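Local coordinates for hemoglobin component VII (Tokunagayusurika akamusi, PDB 1X46), which binds heme and, as a globin of a midge larva, probably carries or stores oxygen, at residues A[126-129]-A[130-133]; A[141-144]-A[145-149]. One frame throughout, in Å; residues are numbered along the deposited sequence.

Contacts 1 and 2 belong to helix 129-146, the last helix of this globin, and follow each other in series along the chain. Contact 1 is the N-terminal cap, where the loop residues 126-128 lead into the helix at the protein surface; contact 2 is the C-terminal part, where residues 141-144 run into the closing turns at 145-149. Their centres lie about 23 Å apart and their nearest atoms about 9 Å, without touching. Heme proximity separates them: contact 1 lies away from the heme-binding residues, whereas in contact 2 the side chain of Met142 is about 4 Å from the heme and that of Val146 about 6 Å from the side chain of His99, the axial iron ligand.

Contact 1. Residues A[126-129]-A[130-133]; sequences GYNA and GTKK
A capping box opens helix 129-146, with Asn128 at the N-cap and Thr131 three residues on exchanging bonds between side chain and backbone. Asn128 OD1 accepts from Thr131 N at 3.1 Å, the donor lying almost on the extension of the amide C=O, and more weakly from Gly130 N at 2.9 Å, where the hydrogen bond is strongly bent (124°). One carboxamide oxygen thus serves two first-turn amides, Thr131 N well and Gly130 N only weakly. In return Asn128 N donates to Thr131 OG1 at 3.0 Å in a nearly straight bond (163°). A chi1 of 59° folds the Asn128 carboxamide back so that OD1 faces the start of the helix. Regular backbone bonding begins at once, from Lys132 N to Asn128 O and from Lys133 N to Ala129 O.

Beside the box, the Tyr127 ring lies against the helix start. Thr131 CB stands over one face as a CH-pi contact, 4.0 Å from the Tyr127 ring centroid and displaced toward the rim, while Thr131 CG2 meets Tyr127 CD1 at 3.6 Å. With OG1 beside its backbone N, Thr131 turns the hydroxyl to the cap and the methyl to the ring. Farther along, Tyr127 OH reaches Lys132 CB at 3.4 Å; the ammonium of Lys132 leads away to a salt bridge with Asp136 of the next turn. Thr131 is buried, and Tyr127 also rests on Leu120 and Glu121, packing the entry to helix 129-146 against the preceding helix 106-123.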
loop_
_atom_site.group_PDB
_atom_site.type_symbol
_atom_site.label_atom_id
_atom_site.label_comp_id
_atom_site.label_asym_id
_atom_site.label_seq_id
_atom_site.Cartn_x
_atom_site.Cartn_y
_atom_site.Cartn_z
ATOM N N GLY A 126 -18.966 5.195 1.529
ATOM C CA GLY A 126 -18.864 6.567 1.990
ATOM C C GLY A 126 -17.584 7.300 1.637
ATOM O O GLY A 126 -17.344 8.390 2.129
ATOM N N TYR A 127 -16.750 6.695 0.797
ATOM C CA TYR A 127 -15.499 7.310 0.373
ATOM C C TYR A 127 -15.786 8.690 -0.221
ATOM O O TYR A 127 -16.673 8.813 -1.080
ATOM C CB TYR A 127 -14.841 6.431 -0.687
ATOM C CG TYR A 127 -13.469 6.908 -1.135
ATOM C CD1 TYR A 127 -12.312 6.361 -0.590
ATOM C CD2 TYR A 127 -13.340 7.912 -2.089
ATOM C CE1 TYR A 127 -11.055 6.782 -0.984
ATOM C CE2 TYR A 127 -12.071 8.334 -2.508
ATOM C CZ TYR A 127 -10.943 7.768 -1.933
ATOM O OH TYR A 127 -9.684 8.159 -2.338
ATOM N N ASN A 128 -15.007 9.691 0.193
ATOM C CA ASN A 128 -15.164 11.046 -0.309
ATOM C C ASN A 128 -13.842 11.797 -0.301
ATOM O O ASN A 128 -12.773 11.213 -0.047
ATOM C CB ASN A 128 -16.238 11.781 0.511
ATOM C CG ASN A 128 -15.916 11.847 2.002
ATOM O OD1 ASN A 128 -14.770 11.914 2.386
ATOM N ND2 ASN A 128 -16.958 11.830 2.847
ATOM N N ALA A 129 -13.875 13.097 -0.553
ATOM C CA ALA A 129 -12.654 13.871 -0.597
ATOM C C ALA A 129 -11.866 13.850 0.714
ATOM O O ALA A 129 -10.650 13.936 0.692
ATOM C CB ALA A 129 -12.972 15.313 -0.957
ATOM N N GLY A 130 -12.571 13.717 1.836
ATOM C CA GLY A 130 -11.908 13.635 3.121
ATOM C C GLY A 130 -11.132 12.329 3.249
ATOM O O GLY A 130 -10.031 12.310 3.799
ATOM N N THR A 131 -11.732 11.240 2.772
ATOM C CA THR A 131 -11.068 9.926 2.778
ATOM C C THR A 131 -9.807 10.036 1.945
ATOM O O THR A 131 -8.723 9.587 2.351
ATOM C CB THR A 131 -11.951 8.821 2.188
ATOM O OG1 THR A 131 -13.324 9.013 2.557
ATOM C CG2 THR A 131 -11.533 7.443 2.737
ATOM N N LYS A 132 -9.938 10.644 0.761
ATOM C CA LYS A 132 -8.784 10.776 -0.121
ATOM C C LYS A 132 -7.674 11.613 0.504
ATOM O O LYS A 132 -6.499 11.245 0.433
ATOM C CB LYS A 132 -9.239 11.395 -1.454
ATOM C CG LYS A 132 -8.115 11.443 -2.471
ATOM C CD LYS A 132 -8.390 12.417 -3.597
ATOM C CE LYS A 132 -7.080 12.838 -4.316
ATOM N NZ LYS A 132 -5.919 11.854 -4.199
ATOM N N LYS A 133 -8.061 12.731 1.134
ATOM C CA LYS A 133 -7.114 13.603 1.821
ATOM C C LYS A 133 -6.385 12.870 2.938
ATOM O O LYS A 133 -5.173 13.018 3.069
ATOM C CB LYS A 133 -7.836 14.828 2.375
ATOM C CG LYS A 133 -6.901 15.911 2.854
ATOM C CD LYS A 133 -7.721 17.150 3.121
ATOM C CE LYS A 133 -8.162 17.155 4.561
ATOM N NZ LYS A 133 -6.991 17.516 5.425
#

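Contact 2. Residues A[141-144]-A[145-149]; sequences NMYS and VVFPE
Met142 O takes two amides of the following turn: Val146 N at 2.8 Å, nearly in line with the carbonyl, and Val145 N at 3.1 Å, well above the carbonyl plane. Phe147 N then bonds to Tyr143 O. Within the same turn Ser144 OG donates to Asn141 O at 2.7 Å, a chi1 of 75° swinging the hydroxyl back toward that carbonyl.

Outward from this backbone, the rings of Tyr143 and Phe147 run nearly parallel off the same flank of the chain, in an offset stack with centroids 4.4 Å apart and planes at 14°. Phe147 CZ sits over the Tyr143 face, 3.3 Å from Tyr143 CG, while Tyr143 CB lies over the centre of the Phe147 ring. Phe147 also packs on Phe109 of helix 106-123. A serine in place of Phe147 would probably leave the Tyr143 ring without its stacking partner and open a gap beside Phe109. Tyr143 OH is hydrogen-bonded to Glu113. On another side, Met142 CG touches Val146 CG2 at 3.9 Å.

The aromatic pair is an i to i+4 stack at the C-terminal part of the last globin helix, where the chain passes into a 3-10 turn, packing it on helix 106-123, while Met142 lies near the heme and Val146 near His99, its axial ligand.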
loop_
_atom_site.group_PDB
_atom_site.type_symbol
_atom_site.label_atom_id
_atom_site.label_comp_id
_atom_site.label_asym_id
_atom_site.label_seq_id
_atom_site.Cartn_x
_atom_site.Cartn_y
_atom_site.Cartn_z
ATOM N N ASN A 141 3.604 10.631 4.352
ATOM C CA ASN A 141 4.471 10.266 5.468
ATOM C C ASN A 141 5.229 8.967 5.195
ATOM O O ASN A 141 6.426 8.881 5.448
ATOM C CB ASN A 141 3.677 10.215 6.760
ATOM C CG ASN A 141 3.320 11.599 7.264
ATOM O OD1 ASN A 141 3.756 12.599 6.694
ATOM N ND2 ASN A 141 2.522 11.660 8.355
ATOM N N MET A 142 4.540 7.973 4.632
ATOM C CA MET A 142 5.238 6.754 4.204
ATOM C C MET A 142 6.409 7.100 3.262
ATOM O O MET A 142 7.546 6.621 3.439
ATOM C CB MET A 142 4.261 5.795 3.497
ATOM C CG MET A 142 4.936 4.645 2.772
ATOM S SD MET A 142 3.683 3.806 1.690
ATOM C CE MET A 142 4.754 3.040 0.480
ATOM N N TYR A 143 6.130 7.904 2.238
ATOM C CA TYR A 143 7.137 8.284 1.254
ATOM C C TYR A 143 8.318 9.046 1.852
ATOM O O TYR A 143 9.439 8.906 1.398
ATOM C CB TYR A 143 6.513 9.147 0.133
ATOM C CG TYR A 143 5.430 8.440 -0.664
ATOM C CD1 TYR A 143 5.327 7.046 -0.696
ATOM C CD2 TYR A 143 4.484 9.189 -1.375
ATOM C CE1 TYR A 143 4.338 6.437 -1.427
ATOM C CE2 TYR A 143 3.492 8.576 -2.117
ATOM C CZ TYR A 143 3.426 7.199 -2.123
ATOM O OH TYR A 143 2.437 6.535 -2.846
ATOM N N SER A 144 8.050 9.840 2.884
ATOM C CA SER A 144 9.113 10.621 3.492
ATOM C C SER A 144 10.221 9.714 4.054
ATOM O O SER A 144 11.381 10.113 4.100
ATOM C CB SER A 144 8.542 11.549 4.567
ATOM O OG SER A 144 8.198 10.837 5.734
ATOM N N VAL A 145 9.843 8.501 4.440
ATOM C CA VAL A 145 10.771 7.535 5.004
ATOM C C VAL A 145 11.209 6.506 3.969
ATOM O O VAL A 145 12.352 6.073 3.970
ATOM C CB VAL A 145 10.133 6.848 6.238
ATOM C CG1 VAL A 145 10.949 5.661 6.696
ATOM C CG2 VAL A 145 9.964 7.861 7.360
ATOM N N VAL A 146 10.286 6.122 3.083
ATOM C CA VAL A 146 10.592 5.097 2.078
ATOM C C VAL A 146 11.425 5.630 0.905
ATOM O O VAL A 146 12.385 4.989 0.503
ATOM C CB VAL A 146 9.297 4.405 1.575
ATOM C CG1 VAL A 146 9.517 3.542 0.308
ATOM C CG2 VAL A 146 8.691 3.579 2.674
ATOM N N PHE A 147 11.077 6.788 0.358
ATOM C CA PHE A 147 11.780 7.325 -0.820
ATOM C C PHE A 147 13.301 7.474 -0.642
ATOM O O PHE A 147 14.031 7.087 -1.548
ATOM C CB PHE A 147 11.159 8.627 -1.366
ATOM C CG PHE A 147 9.827 8.443 -2.088
ATOM C CD1 PHE A 147 9.163 7.208 -2.141
ATOM C CD2 PHE A 147 9.227 9.550 -2.682
ATOM C CE1 PHE A 147 7.923 7.099 -2.806
ATOM C CE2 PHE A 147 7.988 9.450 -3.332
ATOM C CZ PHE A 147 7.346 8.218 -3.389
ATOM N N PRO A 148 13.778 7.975 0.497
ATOM C CA PRO A 148 15.241 8.056 0.727
ATOM C C PRO A 148 15.945 6.709 0.736
ATOM O O PRO A 148 17.182 6.690 0.570
ATOM C CB PRO A 148 15.337 8.699 2.115
ATOM C CG PRO A 148 14.043 9.455 2.287
ATOM C CD PRO A 148 13.028 8.536 1.637
ATOM N N GLU A 149 15.207 5.600 0.874
ATOM C CA GLU A 149 15.816 4.277 0.850
ATOM C C GLU A 149 15.839 3.679 -0.541
ATOM O O GLU A 149 16.430 2.624 -0.739
ATOM C CB GLU A 149 15.062 3.298 1.767
ATOM C CG GLU A 149 14.918 3.703 3.220
ATOM C CD GLU A 149 16.249 3.811 3.947
ATOM O OE1 GLU A 149 17.270 3.217 3.508
ATOM O OE2 GLU A 149 16.269 4.513 4.980
#